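Local coordinates for UPF0045 protein MTH_1187 (Methanothermobacter thermautotrophicus, PDB 1LXN) that is of unknown function but forms homotetramers and may bind thiamine or a related small molecule, at residues I2-V8 and T74-D80. Residues are numbered along the deposited sequence; the frame is centred on the assembly and turned at random.
Sequences ITAELTV and TTLKIDD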
# COMPACT_ATOMS: atom_id res chain seq x y z
N ILE A 2 11.43 5.72 0.61
CA ILE A 2 10.42 5.86 -0.44
C ILE A 2 9.02 5.82 0.18
O ILE A 2 8.75 4.99 1.06
CB ILE A 2 10.54 4.71 -1.47
CG1 ILE A 2 11.96 4.66 -2.04
CG2 ILE A 2 9.54 4.90 -2.59
CD1 ILE A 2 12.20 3.49 -2.99
N THR A 3 8.14 6.72 -0.25
CA THR A 3 6.76 6.72 0.25
C THR A 3 5.84 6.29 -0.89
O THR A 3 6.07 6.60 -2.06
CB THR A 3 6.31 8.11 0.76
OG1 THR A 3 6.55 9.11 -0.24
CG2 THR A 3 7.04 8.48 2.06
N ALA A 4 4.78 5.58 -0.54
CA ALA A 4 3.85 5.10 -1.55
C ALA A 4 2.48 4.82 -0.96
O ALA A 4 2.29 4.85 0.25
CB ALA A 4 4.41 3.82 -2.18
N GLU A 5 1.54 4.55 -1.85
CA GLU A 5 0.18 4.20 -1.46
C GLU A 5 -0.27 3.03 -2.32
O GLU A 5 -0.05 3.03 -3.53
CB GLU A 5 -0.78 5.37 -1.65
CG GLU A 5 -2.21 4.98 -1.31
CD GLU A 5 -3.14 6.17 -1.20
OE1 GLU A 5 -4.34 5.95 -0.91
OE2 GLU A 5 -2.69 7.31 -1.40
N LEU A 6 -0.90 2.06 -1.69
CA LEU A 6 -1.36 0.87 -2.39
C LEU A 6 -2.82 0.57 -2.12
O LEU A 6 -3.27 0.60 -0.98
CB LEU A 6 -0.52 -0.33 -1.96
CG LEU A 6 -1.02 -1.69 -2.46
CD1 LEU A 6 -0.78 -1.82 -3.96
CD2 LEU A 6 -0.30 -2.79 -1.69
N THR A 7 -3.57 0.28 -3.19
CA THR A 7 -4.96 -0.09 -3.05
C THR A 7 -5.15 -1.34 -3.91
O THR A 7 -4.85 -1.32 -5.11
CB THR A 7 -5.93 1.01 -3.55
OG1 THR A 7 -5.97 0.99 -4.98
CG2 THR A 7 -5.48 2.39 -3.08
N VAL A 8 -5.59 -2.42 -3.29
CA VAL A 8 -5.84 -3.67 -3.99
C VAL A 8 -7.35 -3.83 -3.92
O VAL A 8 -7.90 -4.01 -2.84
CB VAL A 8 -5.15 -4.86 -3.29
CG1 VAL A 8 -5.34 -6.13 -4.12
CG2 VAL A 8 -3.67 -4.57 -3.10
N THR A 74 -5.38 -3.31 -9.02
CA THR A 74 -4.41 -2.75 -8.09
C THR A 74 -3.80 -1.43 -8.55
O THR A 74 -3.41 -1.27 -9.71
CB THR A 74 -3.29 -3.77 -7.80
OG1 THR A 74 -3.86 -4.88 -7.11
CG2 THR A 74 -2.19 -3.16 -6.95
N THR A 75 -3.70 -0.51 -7.60
CA THR A 75 -3.14 0.81 -7.86
C THR A 75 -1.98 1.07 -6.91
O THR A 75 -2.06 0.80 -5.71
CB THR A 75 -4.22 1.91 -7.68
OG1 THR A 75 -5.26 1.72 -8.64
CG2 THR A 75 -3.62 3.29 -7.86
N LEU A 76 -0.89 1.58 -7.46
CA LEU A 76 0.29 1.90 -6.68
C LEU A 76 0.80 3.27 -7.07
O LEU A 76 1.00 3.55 -8.25
CB LEU A 76 1.39 0.86 -6.93
CG LEU A 76 2.74 1.14 -6.27
CD1 LEU A 76 2.62 1.01 -4.76
CD2 LEU A 76 3.79 0.17 -6.81
N LYS A 77 0.98 4.14 -6.08
CA LYS A 77 1.51 5.47 -6.31
C LYS A 77 2.83 5.51 -5.57
O LYS A 77 2.90 5.15 -4.40
CB LYS A 77 0.60 6.56 -5.73
CG LYS A 77 -0.78 6.66 -6.35
CD LYS A 77 -1.49 7.93 -5.87
CE LYS A 77 -1.51 8.04 -4.34
NZ LYS A 77 -2.18 9.28 -3.84
N ILE A 78 3.89 5.92 -6.26
CA ILE A 78 5.20 6.00 -5.65
C ILE A 78 5.74 7.43 -5.69
O ILE A 78 5.76 8.07 -6.74
CB ILE A 78 6.22 5.09 -6.38
CG1 ILE A 78 5.71 3.66 -6.46
CG2 ILE A 78 7.56 5.13 -5.65
CD1 ILE A 78 6.63 2.72 -7.23
N ASP A 79 6.17 7.92 -4.53
CA ASP A 79 6.76 9.24 -4.44
C ASP A 79 8.20 8.97 -4.02
O ASP A 79 8.49 8.71 -2.86
CB ASP A 79 6.06 10.09 -3.37
CG ASP A 79 6.61 11.51 -3.29
OD1 ASP A 79 6.21 12.25 -2.37
OD2 ASP A 79 7.44 11.89 -4.14
N ASP A 80 9.11 9.00 -4.98
CA ASP A 80 10.51 8.72 -4.71
C ASP A 80 11.34 10.00 -4.75
O ASP A 80 11.68 10.50 -5.82
CB ASP A 80 11.03 7.72 -5.76
CG ASP A 80 12.40 7.17 -5.43
OD1 ASP A 80 12.98 7.56 -4.39
OD2 ASP A 80 12.89 6.33 -6.22
O HOH W 1 -7.08 -0.15 -7.16
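Leu6 drops its CD1 methyl into the notch beside Thr74, 3.6 Å from Thr74 CG2, with Leu6 CG swung anti to the backbone N (chi1 171°). On the same face Leu76 CD1 leans back across the strand boundary, 4.2 Å from Ala4 CB; the short alanine makes the hollow and the leucine methyl is the bump that borders it. Farther along, the CG2 branches of Ile2 and Ile78 meet at 3.7 Å, the two side chains crossing at a slant. At the other end Val8 lies alongside Thr74, whose OG1 bonds to His61. This largely apolar face is covered by helix 50-66: Met54, Val57, Ala60 and Val64 pack on Ile78, Leu76, Leu6 and Val8 in turn. Residues 2-8 lie on inner strand 2-10 of the four-stranded antiparallel sheet, beside strand 72-79, which is outermost within this chain, in a ferredoxin-like fold of order beta-alpha-beta-beta-alpha-beta. Six backbone hydrogen bonds zip the strands together at Thr3-Asp79, Glu5-Lys77 and Thr7-Thr75. The other face is polar. Glu5 reaches out fully extended, while Lys77 bends at chi3 (-52°) to fold its CE over Glu5 CB at 3.9 Å and carry NZ to 3.2 Å from Glu5 OE2, a weakly hydrogen-bonded salt bridge. Were Glu5 an alanine, the Lys77 ammonium would probably lose this mate and the end of its chain be freer to swing. Next along, Thr7 OG1 nestles against Thr75 CB at 3.3 Å, and one water bridges the two threonine hydroxyls. At the far end Thr3 OG1 sits equally close to Asp79 CB, with Lys91 forming a salt bridge to Asp79 OD1.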